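Local structure of trans-4-hydroxy-L-proline dehydratase (Clostridioides difficile 70-100-2010, 6VXC) at residues R237-A242 and L260-C265; D499-Q504 and D596-L601; M539-M544 and G555-R560; V688-S693 and L722-F727. The protein catalyses the radical dehydration of trans-4-hydroxy-L-proline to (S)-1-pyrroline-5-carboxylate, a step in the anaerobic degradation of hydroxyproline. One frame throughout, in Å; residues are numbered along the deposited sequence.

Contact 1. Residues R237-A242 and L260-C265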
loop_
_atom_site.group_PDB
_atom_site.type_symbol
_atom_site.label_atom_id
_atom_site.label_comp_id
_atom_site.label_asym_id
_atom_site.label_seq_id
_atom_site.Cartn_x
_atom_site.Cartn_y
_atom_site.Cartn_z
ATOM N N ARG A 237 -12.324 -16.522 -23.456
ATOM C CA ARG A 237 -13.008 -15.398 -24.088
ATOM C C ARG A 237 -12.018 -14.443 -24.743
ATOM O O ARG A 237 -12.295 -13.895 -25.815
ATOM C CB ARG A 237 -13.867 -14.653 -23.069
ATOM C CG ARG A 237 -15.095 -15.429 -22.563
ATOM C CD ARG A 237 -16.033 -14.485 -21.823
ATOM N NE ARG A 237 -16.523 -13.444 -22.717
ATOM C CZ ARG A 237 -16.809 -12.204 -22.342
ATOM N NH1 ARG A 237 -16.642 -11.836 -21.081
ATOM N NH2 ARG A 237 -17.254 -11.331 -23.229
ATOM N N TYR A 238 -10.861 -14.225 -24.116
ATOM C CA TYR A 238 -9.875 -13.345 -24.725
ATOM C C TYR A 238 -9.283 -13.957 -25.990
ATOM O O TYR A 238 -9.000 -13.238 -26.950
ATOM C CB TYR A 238 -8.776 -12.992 -23.721
ATOM C CG TYR A 238 -8.955 -11.607 -23.166
ATOM C CD1 TYR A 238 -8.832 -10.500 -23.986
ATOM C CD2 TYR A 238 -9.298 -11.409 -21.843
ATOM C CE1 TYR A 238 -9.010 -9.230 -23.499
ATOM C CE2 TYR A 238 -9.478 -10.152 -21.344
ATOM C CZ TYR A 238 -9.333 -9.061 -22.174
ATOM O OH TYR A 238 -9.511 -7.799 -21.673
ATOM N N ALA A 239 -9.057 -15.270 -26.007
ATOM C CA ALA A 239 -8.572 -15.888 -27.240
ATOM C C ALA A 239 -9.578 -15.712 -28.373
ATOM O O ALA A 239 -9.202 -15.341 -29.494
ATOM C CB ALA A 239 -8.245 -17.362 -27.011
ATOM N N GLU A 240 -10.859 -15.967 -28.094
ATOM C CA GLU A 240 -11.909 -15.725 -29.082
ATOM C C GLU A 240 -11.923 -14.272 -29.531
ATOM O O GLU A 240 -11.981 -13.983 -30.730
ATOM C CB GLU A 240 -13.278 -16.104 -28.506
ATOM C CG GLU A 240 -13.575 -17.602 -28.467
ATOM C CD GLU A 240 -14.791 -17.942 -27.595
ATOM O OE1 GLU A 240 -15.599 -17.026 -27.312
ATOM O OE2 GLU A 240 -14.927 -19.119 -27.182
ATOM N N LYS A 241 -11.921 -13.341 -28.574
ATOM C CA LYS A 241 -11.905 -11.924 -28.918
ATOM C C LYS A 241 -10.739 -11.608 -29.840
ATOM O O LYS A 241 -10.898 -10.913 -30.850
ATOM C CB LYS A 241 -11.821 -11.080 -27.647
ATOM C CG LYS A 241 -11.696 -9.574 -27.849
ATOM C CD LYS A 241 -13.018 -8.921 -28.186
ATOM C CE LYS A 241 -12.880 -7.403 -28.128
ATOM N NZ LYS A 241 -14.122 -6.700 -28.567
ATOM N N ALA A 242 -9.559 -12.137 -29.519
ATOM C CA ALA A 242 -8.388 -11.844 -30.332
ATOM C C ALA A 242 -8.555 -12.365 -31.755
ATOM O O ALA A 242 -8.248 -11.651 -32.718
ATOM C CB ALA A 242 -7.136 -12.431 -29.678
ATOM N N LEU A 260 -0.904 -13.864 -31.982
ATOM C CA LEU A 260 -0.039 -14.197 -30.859
ATOM C C LEU A 260 -0.787 -14.085 -29.537
ATOM O O LEU A 260 -0.621 -14.931 -28.655
ATOM C CB LEU A 260 1.190 -13.294 -30.858
ATOM C CG LEU A 260 2.115 -13.442 -29.651
ATOM C CD1 LEU A 260 2.619 -14.874 -29.493
ATOM C CD2 LEU A 260 3.267 -12.479 -29.806
ATOM N N ILE A 261 -1.623 -13.059 -29.389
ATOM C CA ILE A 261 -2.433 -12.930 -28.180
ATOM C C ILE A 261 -3.313 -14.158 -28.001
ATOM O O ILE A 261 -3.346 -14.773 -26.928
ATOM C CB ILE A 261 -3.272 -11.643 -28.225
ATOM C CG1 ILE A 261 -2.365 -10.418 -28.136
ATOM C CG2 ILE A 261 -4.281 -11.630 -27.079
ATOM C CD1 ILE A 261 -3.090 -9.117 -28.400
ATOM N N ALA A 262 -4.002 -14.558 -29.072
ATOM C CA ALA A 262 -4.895 -15.705 -28.999
ATOM C C ALA A 262 -4.141 -16.966 -28.606
ATOM O O ALA A 262 -4.599 -17.714 -27.741
ATOM C CB ALA A 262 -5.617 -15.888 -30.335
ATOM N N GLU A 263 -2.967 -17.205 -29.206
ATOM C CA GLU A 263 -2.145 -18.362 -28.830
ATOM C C GLU A 263 -1.729 -18.320 -27.364
ATOM O O GLU A 263 -1.634 -19.360 -26.704
ATOM C CB GLU A 263 -0.882 -18.439 -29.693
ATOM C CG GLU A 263 -1.062 -18.967 -31.102
ATOM C CD GLU A 263 0.124 -18.619 -32.013
ATOM O OE1 GLU A 263 -0.061 -18.646 -33.251
ATOM O OE2 GLU A 263 1.237 -18.353 -31.489
ATOM N N THR A 264 -1.398 -17.137 -26.859
ATOM C CA THR A 264 -1.003 -17.029 -25.462
ATOM C C THR A 264 -2.169 -17.370 -24.546
ATOM O O THR A 264 -2.005 -18.108 -23.569
ATOM C CB THR A 264 -0.463 -15.622 -25.209
ATOM O OG1 THR A 264 0.617 -15.370 -26.115
ATOM C CG2 THR A 264 0.004 -15.434 -23.766
ATOM N N CYS A 265 -3.355 -16.856 -24.864
ATOM C CA CYS A 265 -4.553 -17.106 -24.071
ATOM C C CYS A 265 -5.099 -18.528 -24.241
ATOM O O CYS A 265 -5.881 -18.980 -23.397
ATOM C CB CYS A 265 -5.614 -16.063 -24.430
ATOM S SG CYS A 265 -5.094 -14.339 -24.094
#

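Contact 2. Residues D499-Q504 and D596-L601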
loop_
_atom_site.group_PDB
_atom_site.type_symbol
_atom_site.label_atom_id
_atom_site.label_comp_id
_atom_site.label_asym_id
_atom_site.label_seq_id
_atom_site.Cartn_x
_atom_site.Cartn_y
_atom_site.Cartn_z
ATOM N N ASP A 499 -5.076 15.732 35.609
ATOM C CA ASP A 499 -4.688 17.077 35.196
ATOM C C ASP A 499 -3.176 17.128 35.047
ATOM O O ASP A 499 -2.468 16.901 36.031
ATOM C CB ASP A 499 -5.170 18.103 36.230
ATOM C CG ASP A 499 -4.918 19.537 35.793
ATOM O OD1 ASP A 499 -3.879 19.799 35.148
ATOM O OD2 ASP A 499 -5.765 20.402 36.082
ATOM N N PRO A 500 -2.638 17.428 33.861
ATOM C CA PRO A 500 -1.173 17.398 33.687
ATOM C C PRO A 500 -0.422 18.355 34.592
ATOM O O PRO A 500 0.759 18.122 34.864
ATOM C CB PRO A 500 -0.977 17.793 32.216
ATOM C CG PRO A 500 -2.309 17.718 31.585
ATOM C CD PRO A 500 -3.329 17.916 32.658
ATOM N N ARG A 501 -1.058 19.435 35.045
ATOM C CA ARG A 501 -0.411 20.357 35.972
ATOM C C ARG A 501 -0.057 19.685 37.294
ATOM O O ARG A 501 0.797 20.192 38.022
ATOM C CB ARG A 501 -1.310 21.569 36.218
ATOM C CG ARG A 501 -1.663 22.346 34.949
ATOM C CD ARG A 501 -2.914 23.182 35.155
ATOM N NE ARG A 501 -3.325 23.870 33.936
ATOM C CZ ARG A 501 -4.112 23.333 33.006
ATOM N NH1 ARG A 501 -4.450 24.026 31.923
ATOM N NH2 ARG A 501 -4.558 22.093 33.165
ATOM N N ASN A 502 -0.692 18.565 37.631
ATOM C CA ASN A 502 -0.369 17.859 38.862
ATOM C C ASN A 502 0.697 16.794 38.675
ATOM O O ASN A 502 1.114 16.183 39.661
ATOM C CB ASN A 502 -1.619 17.213 39.457
ATOM C CG ASN A 502 -2.655 18.232 39.861
ATOM O OD1 ASN A 502 -2.315 19.339 40.274
ATOM N ND2 ASN A 502 -3.922 17.861 39.760
ATOM N N PHE A 503 1.144 16.549 37.451
ATOM C CA PHE A 503 2.206 15.579 37.249
ATOM C C PHE A 503 3.494 16.148 37.837
ATOM O O PHE A 503 3.907 17.255 37.488
ATOM C CB PHE A 503 2.362 15.268 35.762
ATOM C CG PHE A 503 1.176 14.563 35.160
ATOM C CD1 PHE A 503 0.265 13.901 35.960
ATOM C CD2 PHE A 503 0.982 14.549 33.790
ATOM C CE1 PHE A 503 -0.817 13.244 35.399
ATOM C CE2 PHE A 503 -0.097 13.894 33.234
ATOM C CZ PHE A 503 -0.994 13.248 34.034
ATOM N N GLN A 504 4.100 15.420 38.768
ATOM C CA GLN A 504 5.294 15.905 39.433
ATOM C C GLN A 504 6.565 15.508 38.712
ATOM O O GLN A 504 7.631 16.046 39.028
ATOM C CB GLN A 504 5.345 15.390 40.878
ATOM C CG GLN A 504 4.307 16.050 41.769
ATOM C CD GLN A 504 4.393 17.574 41.709
ATOM O OE1 GLN A 504 5.461 18.162 41.939
ATOM N NE2 GLN A 504 3.274 18.220 41.373
ATOM N N ASP A 596 6.593 26.072 33.398
ATOM C CA ASP A 596 5.828 24.993 34.006
ATOM C C ASP A 596 4.771 24.465 33.043
ATOM O O ASP A 596 4.576 24.992 31.950
ATOM C CB ASP A 596 5.203 25.438 35.346
ATOM C CG ASP A 596 4.230 26.614 35.224
ATOM O OD1 ASP A 596 3.787 26.970 34.121
ATOM O OD2 ASP A 596 3.897 27.195 36.282
ATOM N N MET A 597 4.109 23.383 33.461
ATOM C CA MET A 597 3.108 22.745 32.611
ATOM C C MET A 597 1.952 23.693 32.320
ATOM O O MET A 597 1.461 23.763 31.185
ATOM C CB MET A 597 2.595 21.468 33.268
ATOM C CG MET A 597 1.588 20.695 32.418
ATOM S SD MET A 597 2.294 19.942 30.926
ATOM C CE MET A 597 3.401 18.755 31.674
ATOM N N ASP A 598 1.508 24.441 33.334
ATOM C CA ASP A 598 0.395 25.361 33.132
ATOM C C ASP A 598 0.711 26.379 32.047
ATOM O O ASP A 598 -0.126 26.662 31.186
ATOM C CB ASP A 598 0.060 26.076 34.434
ATOM C CG ASP A 598 -1.050 27.062 34.261
ATOM O OD1 ASP A 598 -2.202 26.618 34.075
ATOM O OD2 ASP A 598 -0.767 28.274 34.282
ATOM N N THR A 599 1.932 26.906 32.046
ATOM C CA THR A 599 2.317 27.849 31.009
ATOM C C THR A 599 2.336 27.185 29.639
ATOM O O THR A 599 1.867 27.763 28.656
ATOM C CB THR A 599 3.692 28.439 31.330
ATOM O OG1 THR A 599 3.654 29.087 32.603
ATOM C CG2 THR A 599 4.100 29.443 30.272
ATOM N N LEU A 600 2.903 25.982 29.546
ATOM C CA LEU A 600 2.923 25.285 28.264
ATOM C C LEU A 600 1.513 25.076 27.735
ATOM O O LEU A 600 1.225 25.341 26.565
ATOM C CB LEU A 600 3.650 23.941 28.394
ATOM C CG LEU A 600 3.550 23.047 27.148
ATOM C CD1 LEU A 600 4.240 23.688 25.929
ATOM C CD2 LEU A 600 4.119 21.666 27.409
ATOM N N LEU A 601 0.604 24.637 28.601
ATOM C CA LEU A 601 -0.753 24.373 28.146
ATOM C C LEU A 601 -1.444 25.650 27.678
ATOM O O LEU A 601 -2.225 25.618 26.722
ATOM C CB LEU A 601 -1.543 23.686 29.257
ATOM C CG LEU A 601 -0.974 22.314 29.645
ATOM C CD1 LEU A 601 -1.777 21.691 30.771
ATOM C CD2 LEU A 601 -0.931 21.371 28.455
#

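Contact 3. Residues M539-M544 and G555-R560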
loop_
_atom_site.group_PDB
_atom_site.type_symbol
_atom_site.label_atom_id
_atom_site.label_comp_id
_atom_site.label_asym_id
_atom_site.label_seq_id
_atom_site.Cartn_x
_atom_site.Cartn_y
_atom_site.Cartn_z
ATOM N N MET A 539 -16.909 -11.133 2.868
ATOM C CA MET A 539 -15.969 -10.877 1.777
ATOM C C MET A 539 -15.044 -12.059 1.520
ATOM O O MET A 539 -13.840 -11.851 1.329
ATOM C CB MET A 539 -15.090 -9.665 2.077
ATOM C CG MET A 539 -15.764 -8.326 2.126
ATOM S SD MET A 539 -14.469 -7.106 2.473
ATOM C CE MET A 539 -15.392 -5.848 3.340
ATOM N N PRO A 540 -15.527 -13.299 1.527
ATOM C CA PRO A 540 -14.629 -14.399 1.178
ATOM C C PRO A 540 -14.122 -14.182 -0.233
ATOM O O PRO A 540 -14.780 -13.562 -1.063
ATOM C CB PRO A 540 -15.517 -15.643 1.286
ATOM C CG PRO A 540 -16.895 -15.140 1.063
ATOM C CD PRO A 540 -16.922 -13.756 1.665
ATOM N N CYS A 541 -12.907 -14.630 -0.488
ATOM C CA CYS A 541 -12.265 -14.405 -1.781
ATOM C C CYS A 541 -11.765 -15.735 -2.319
ATOM O O CYS A 541 -10.570 -16.034 -2.244
ATOM C CB CYS A 541 -11.148 -13.360 -1.661
ATOM S SG CYS A 541 -10.038 -13.608 -0.237
ATOM N N PRO A 542 -12.657 -16.559 -2.882
ATOM C CA PRO A 542 -12.219 -17.873 -3.388
ATOM C C PRO A 542 -11.140 -17.781 -4.453
ATOM O O PRO A 542 -10.264 -18.652 -4.491
ATOM C CB PRO A 542 -13.499 -18.500 -3.965
ATOM C CG PRO A 542 -14.615 -17.614 -3.561
ATOM C CD PRO A 542 -14.071 -16.280 -3.156
ATOM N N LEU A 543 -11.153 -16.769 -5.319
ATOM C CA LEU A 543 -10.086 -16.709 -6.317
ATOM C C LEU A 543 -8.734 -16.503 -5.640
ATOM O O LEU A 543 -7.812 -17.298 -5.831
ATOM C CB LEU A 543 -10.351 -15.618 -7.361
ATOM C CG LEU A 543 -9.232 -15.441 -8.403
ATOM C CD1 LEU A 543 -9.016 -16.749 -9.187
ATOM C CD2 LEU A 543 -9.518 -14.283 -9.388
ATOM N N MET A 544 -8.612 -15.490 -4.781
ATOM C CA MET A 544 -7.330 -15.294 -4.105
ATOM C C MET A 544 -6.899 -16.552 -3.352
ATOM O O MET A 544 -5.712 -16.899 -3.338
ATOM C CB MET A 544 -7.393 -14.095 -3.155
ATOM C CG MET A 544 -6.072 -13.816 -2.425
ATOM S SD MET A 544 -4.810 -13.122 -3.532
ATOM C CE MET A 544 -5.515 -11.499 -3.786
ATOM N N GLY A 555 -8.375 -26.300 3.280
ATOM C CA GLY A 555 -9.771 -26.104 2.966
ATOM C C GLY A 555 -10.348 -24.892 3.662
ATOM O O GLY A 555 -11.433 -24.957 4.246
ATOM N N LYS A 556 -9.640 -23.766 3.573
ATOM C CA LYS A 556 -9.986 -22.564 4.316
ATOM C C LYS A 556 -9.686 -21.327 3.479
ATOM O O LYS A 556 -8.572 -21.165 2.961
ATOM C CB LYS A 556 -9.230 -22.504 5.644
ATOM C CG LYS A 556 -9.665 -21.338 6.513
ATOM C CD LYS A 556 -8.838 -21.225 7.781
ATOM C CE LYS A 556 -9.191 -22.296 8.791
ATOM N NZ LYS A 556 -8.613 -21.947 10.130
ATOM N N ASP A 557 -10.692 -20.468 3.351
ATOM C CA ASP A 557 -10.588 -19.277 2.524
ATOM C C ASP A 557 -9.519 -18.316 3.069
ATOM O O ASP A 557 -9.314 -18.187 4.282
ATOM C CB ASP A 557 -11.945 -18.585 2.457
ATOM C CG ASP A 557 -11.975 -17.452 1.453
ATOM O OD1 ASP A 557 -12.095 -17.731 0.245
ATOM O OD2 ASP A 557 -11.845 -16.284 1.877
ATOM N N TYR A 558 -8.855 -17.619 2.149
ATOM C CA TYR A 558 -7.826 -16.646 2.522
ATOM C C TYR A 558 -8.362 -15.600 3.490
ATOM O O TYR A 558 -7.654 -15.177 4.410
ATOM C CB TYR A 558 -7.271 -15.989 1.251
ATOM C CG TYR A 558 -6.323 -14.829 1.460
ATOM C CD1 TYR A 558 -4.969 -15.038 1.637
ATOM C CD2 TYR A 558 -6.784 -13.518 1.407
ATOM C CE1 TYR A 558 -4.098 -13.969 1.805
ATOM C CE2 TYR A 558 -5.930 -12.456 1.573
ATOM C CZ TYR A 558 -4.595 -12.682 1.771
ATOM O OH TYR A 558 -3.777 -11.598 1.931
ATOM N N GLN A 559 -9.616 -15.182 3.315
ATOM C CA GLN A 559 -10.179 -14.135 4.160
ATOM C C GLN A 559 -10.531 -14.618 5.564
ATOM O O GLN A 559 -10.939 -13.804 6.387
ATOM C CB GLN A 559 -11.412 -13.522 3.502
ATOM C CG GLN A 559 -11.579 -12.019 3.726
ATOM C CD GLN A 559 -10.701 -11.181 2.800
ATOM O OE1 GLN A 559 -9.511 -11.005 3.048
ATOM N NE2 GLN A 559 -11.292 -10.663 1.723
ATOM N N ARG A 560 -10.376 -15.899 5.883
ATOM C CA ARG A 560 -10.642 -16.305 7.256
ATOM C C ARG A 560 -9.520 -17.163 7.825
ATOM O O ARG A 560 -9.750 -17.951 8.742
ATOM C CB ARG A 560 -11.992 -17.017 7.389
ATOM C CG ARG A 560 -12.109 -18.398 6.754
ATOM C CD ARG A 560 -13.528 -18.980 6.947
ATOM N NE ARG A 560 -13.641 -20.331 6.404
ATOM C CZ ARG A 560 -13.383 -21.443 7.085
ATOM N NH1 ARG A 560 -13.000 -21.377 8.352
ATOM N NH2 ARG A 560 -13.518 -22.626 6.498
#

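Contact 4. Residues V688-S693 and L722-F727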
loop_
_atom_site.group_PDB
_atom_site.type_symbol
_atom_site.label_atom_id
_atom_site.label_comp_id
_atom_site.label_asym_id
_atom_site.label_seq_id
_atom_site.Cartn_x
_atom_site.Cartn_y
_atom_site.Cartn_z
ATOM N N VAL A 688 1.643 16.401 10.929
ATOM C CA VAL A 688 2.634 15.760 11.795
ATOM C C VAL A 688 3.749 15.191 10.913
ATOM O O VAL A 688 3.666 15.233 9.680
ATOM C CB VAL A 688 2.015 14.685 12.723
ATOM C CG1 VAL A 688 0.978 15.311 13.659
ATOM C CG2 VAL A 688 1.342 13.547 11.927
ATOM N N SER A 689 4.815 14.695 11.537
ATOM C CA SER A 689 5.946 14.172 10.778
ATOM C C SER A 689 5.526 12.939 9.982
ATOM O O SER A 689 4.619 12.208 10.378
ATOM C CB SER A 689 7.091 13.807 11.723
ATOM O OG SER A 689 6.646 12.914 12.744
ATOM N N GLU A 690 6.207 12.703 8.853
ATOM C CA GLU A 690 5.931 11.584 7.955
ATOM C C GLU A 690 6.889 10.418 8.200
ATOM O O GLU A 690 8.088 10.617 8.419
ATOM C CB GLU A 690 5.983 12.032 6.482
ATOM C CG GLU A 690 7.004 13.117 6.165
ATOM C CD GLU A 690 8.442 12.648 5.983
ATOM O OE1 GLU A 690 8.680 11.445 5.751
ATOM O OE2 GLU A 690 9.346 13.503 6.107
ATOM N N GLY A 691 6.348 9.203 8.160
ATOM C CA GLY A 691 7.131 8.002 8.419
ATOM C C GLY A 691 7.855 8.089 9.744
ATOM O O GLY A 691 7.315 8.591 10.728
ATOM N N ILE A 692 9.105 7.623 9.771
ATOM C CA ILE A 692 9.989 7.820 10.916
ATOM C C ILE A 692 10.959 8.974 10.665
ATOM O O ILE A 692 11.993 9.081 11.336
ATOM C CB ILE A 692 10.749 6.535 11.296
ATOM C CG1 ILE A 692 11.722 6.122 10.176
ATOM C CG2 ILE A 692 9.776 5.421 11.732
ATOM C CD1 ILE A 692 12.726 5.065 10.572
ATOM N N SER A 693 10.632 9.848 9.724
ATOM C CA SER A 693 11.484 10.970 9.379
ATOM C C SER A 693 11.484 11.998 10.509
ATOM O O SER A 693 10.586 12.008 11.350
ATOM C CB SER A 693 10.990 11.644 8.095
ATOM O OG SER A 693 10.786 10.717 7.037
ATOM N N LEU A 722 9.180 3.607 7.404
ATOM C CA LEU A 722 9.313 4.435 6.214
ATOM C C LEU A 722 10.195 5.646 6.512
ATOM O O LEU A 722 9.879 6.443 7.397
ATOM C CB LEU A 722 7.935 4.875 5.733
ATOM C CG LEU A 722 7.878 5.463 4.329
ATOM C CD1 LEU A 722 6.458 5.285 3.793
ATOM C CD2 LEU A 722 8.285 6.916 4.316
ATOM N N LEU A 723 11.282 5.804 5.764
ATOM C CA LEU A 723 12.167 6.958 5.929
ATOM C C LEU A 723 12.306 7.711 4.611
ATOM O O LEU A 723 12.848 7.168 3.647
ATOM C CB LEU A 723 13.549 6.540 6.446
ATOM C CG LEU A 723 14.598 7.677 6.527
ATOM C CD1 LEU A 723 14.116 8.802 7.434
ATOM C CD2 LEU A 723 15.944 7.172 7.019
ATOM N N ASN A 724 11.853 8.975 4.594
ATOM C CA ASN A 724 12.101 9.923 3.510
ATOM C C ASN A 724 13.360 10.730 3.796
ATOM O O ASN A 724 13.556 11.213 4.911
ATOM C CB ASN A 724 10.963 10.931 3.356
ATOM C CG ASN A 724 9.791 10.399 2.600
ATOM O OD1 ASN A 724 8.643 10.497 3.061
ATOM N ND2 ASN A 724 10.052 9.822 1.449
ATOM N N GLN A 725 14.202 10.888 2.777
ATOM C CA GLN A 725 15.307 11.838 2.809
ATOM C C GLN A 725 15.334 12.596 1.491
ATOM O O GLN A 725 14.847 12.111 0.468
ATOM C CB GLN A 725 16.657 11.155 3.077
ATOM C CG GLN A 725 16.914 10.738 4.550
ATOM C CD GLN A 725 17.048 11.930 5.495
ATOM O OE1 GLN A 725 18.105 12.549 5.576
ATOM N NE2 GLN A 725 15.980 12.242 6.224
ATOM N N ARG A 726 15.887 13.803 1.537
ATOM C CA ARG A 726 15.890 14.722 0.411
ATOM C C ARG A 726 17.277 15.336 0.265
ATOM O O ARG A 726 17.883 15.737 1.259
ATOM C CB ARG A 726 14.831 15.810 0.613
ATOM C CG ARG A 726 14.934 16.944 -0.349
ATOM C CD ARG A 726 14.087 18.115 0.083
ATOM N NE ARG A 726 14.464 19.293 -0.685
ATOM C CZ ARG A 726 14.023 20.521 -0.461
ATOM N NH1 ARG A 726 13.168 20.766 0.522
ATOM N NH2 ARG A 726 14.445 21.507 -1.240
ATOM N N PHE A 727 17.772 15.421 -0.968
ATOM C CA PHE A 727 19.098 15.960 -1.241
ATOM C C PHE A 727 19.018 17.153 -2.178
ATOM O O PHE A 727 18.224 17.169 -3.122
ATOM C CB PHE A 727 20.010 14.921 -1.876
ATOM C CG PHE A 727 20.348 13.806 -0.965
ATOM C CD1 PHE A 727 21.082 14.036 0.178
ATOM C CD2 PHE A 727 19.947 12.519 -1.257
ATOM C CE1 PHE A 727 21.376 13.003 1.034
ATOM C CE2 PHE A 727 20.258 11.486 -0.410
ATOM C CZ PHE A 727 20.963 11.734 0.737
HETATM O O HOH W 1 11.753 13.583 5.549
#

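Contact 1. Residues R237-A242 and L260-C265
Ala242 and Ala262 meet methyl to methyl, CB to CB at 3.8 Å, where two antiparallel helices come close because small residues face each other. The CA atoms of Ala239 and Ala262 are 4.1 Å apart, and the axes of the short segments approach to 8.0 Å at an angle of 162° between their directions. The bumps are single carbons and the hollows are stretches of bare backbone: the methyl of Ala262 rests on the carbonyl of Ala239, CB to O 3.7 Å, while Ala239 answers by setting its own CB against Ala262 O, also at 3.7 Å. Larger groups flank this centre. Ile261 brings the CG2 branch, not CG1, to Ala242 CB at 3.9 Å. At the other end Cys265 lays CB beside Ala239, and its thiol, turned anti to the carbonyl carbon (chi1 -61°), runs back to touch Tyr238 CB, SG to CB 3.9 Å. The ring of Tyr238 leads away from the helix 252-267 segment, and its OH bonds to Ser82 O. This is an alanine-lined antiparallel helical hairpin, joining helix 214-248 to helix 252-267. Its contacts are apolar and buried, so cohesion here comes from close shape fit and dispersion instead of directed polar bonds.

Contact 2. Residues D499-Q504 and D596-L601
Arg501, the residue most covered in this contact, spreads its guanidinium between a carboxylate at the edge and a leucine methyl over one face. NE donates to Asp598 OD1 at 3.0 Å along a nearly straight line (163°), in the guanidinium plane and onto the anti lone pair of that oxygen; the carboxylate itself is turned 53° from the guanidinium. Asp598 reaches out because its CG stands anti to the backbone N (chi1 178°). Leu601 covers one face, with CD1 over the centre of the guanidinium, 3.6 Å from Arg501 CZ, and the same methyl extends to Pro500 CG. A second carboxylate fixes the cation from its own segment: Asp499 OD1 takes both Arg501 NH2 and Arg501 N, from opposite faces of its plane, the latter bond closing an Asx turn. Asp499, Arg501 and Asp598 thus form a salt-bridge network that ties the loop preceding helix 506-538 to the first turn of helix 597-605, whose N-cap is Asp596. Beside the salt bridge, Met597, bent at its second and third torsions, rests its CG against Pro500 O at 3.6 Å and against Pro500 CB at 3.9 Å. Met597 also touches Ile585 of helix 575-591.

Contact 3. Residues M539-M544 and G555-R560
Gln559 and Asp557 supply the polar grip of this contact, each reaching a backbone group of the 539-544 segment. The amide NE2 of Gln559 donates to Met539 O at 2.8 Å, in the carbonyl plane and close to the plane of its own amide; a bend at chi2 (80°) turns the amide toward that oxygen. Asp557, with CG anti to its backbone N (chi1 -172°), presents OD2 to Cys541 N at 3.1 Å in a nearly straight bond of 166°, met on the syn side. The same OD2 also receives Gln559 N, which arrives from above the carboxylate plane, so one buried oxygen holds both segments together. This second bond makes an Asx turn, shaping the loop between helix 551-554 and strand 565-573, while Cys541 is the N-cap residue of the short helix 542-546; the contact therefore pins a loop against the start of a helix. Ser545 bonds to Cys541 O and Tyr558 N, adding a further link between them.

The aromatic and sulfur contacts gather round Tyr558. Met544 CG sits over one face, 4.1 Å from the ring centroid, a CH-pi contact, and Met544 SD lies farther above that ring in a Met-aromatic contact. Cys541 SG comes instead to the ring edge, 3.6 Å from Tyr558 CD2, and also lies against Gln559 NE2. Pro540 CB lies 3.8 Å from Asp557 OD2, a van der Waals contact of a ring carbon with the carboxylate. The side chain of Tyr558 is about 11 Å from that of Glu456, the proton acceptor inferred by similarity.

Contact 4. Residues V688-S693 and L722-F727
Ser693 turns OG anti to its carbonyl carbon (chi1 -51°), which brings it to the backbone of Asn724, and Glu690 bends at chi2 (81°), folding its carboxylate back over the turn toward the same serine. Ser693 OG accepts from Asn724 N at 3.2 Å and gives its own proton to Glu690 OE1 at 2.6 Å, from the syn side but tilted out of the carboxylate plane. A water extends this chain, donating to Glu690 OE2 and to Asn724 O. The turn itself, type II' from Glu690 to Ser693, has Gly691 at its positive-phi position; Gly691 CA lies 3.3 Å from Leu722 O, a CA-H...O contact. One residue on, Ile692 N bonds to the same Leu722 O at 2.8 Å, nearly straight at 169°. Ile692 also lays CG1 on Leu722 O (3.4 Å) and beside Leu723 CB. Strand 724-726 is an outermost strand of the mixed sheet, paired with 755-759. Just before it, the side chain of Leu722 is about 4 Å from that of Cys454, the cysteine radical residue inferred by similarity. Buried as it is, the Glu690 carboxylate is met by a serine hydroxyl and a water, and the same serine oxygen passes the link on to Asn724 N, so that one hydroxyl joins the turn's carboxylate to the strand backbone.

Along the chain contact 1 comes first; contact 3 then falls within the span between the two halves of contact 2, and contact 4 follows last. The first three belong to the pyruvate formate lyase-like part of the chain, whereas contact 4 lies in the glycine radical part. Contacts 1 and 3, their centres 29 Å apart, share helical surroundings: helix 214-248 carries part of contact 1 and packs on contact 3, and helix 276-293 touches both. Contacts 2 and 4 occupy the same side of the chain's centre, about 31 Å apart between centres, while the centres of contacts 1 and 2 are 72 Å apart, on opposite sides of it. Contacts 1 and 2, far from the chain's centre, join a helix pair and a loop to a helix, and contact 4 lies nearest the probable catalytic residues.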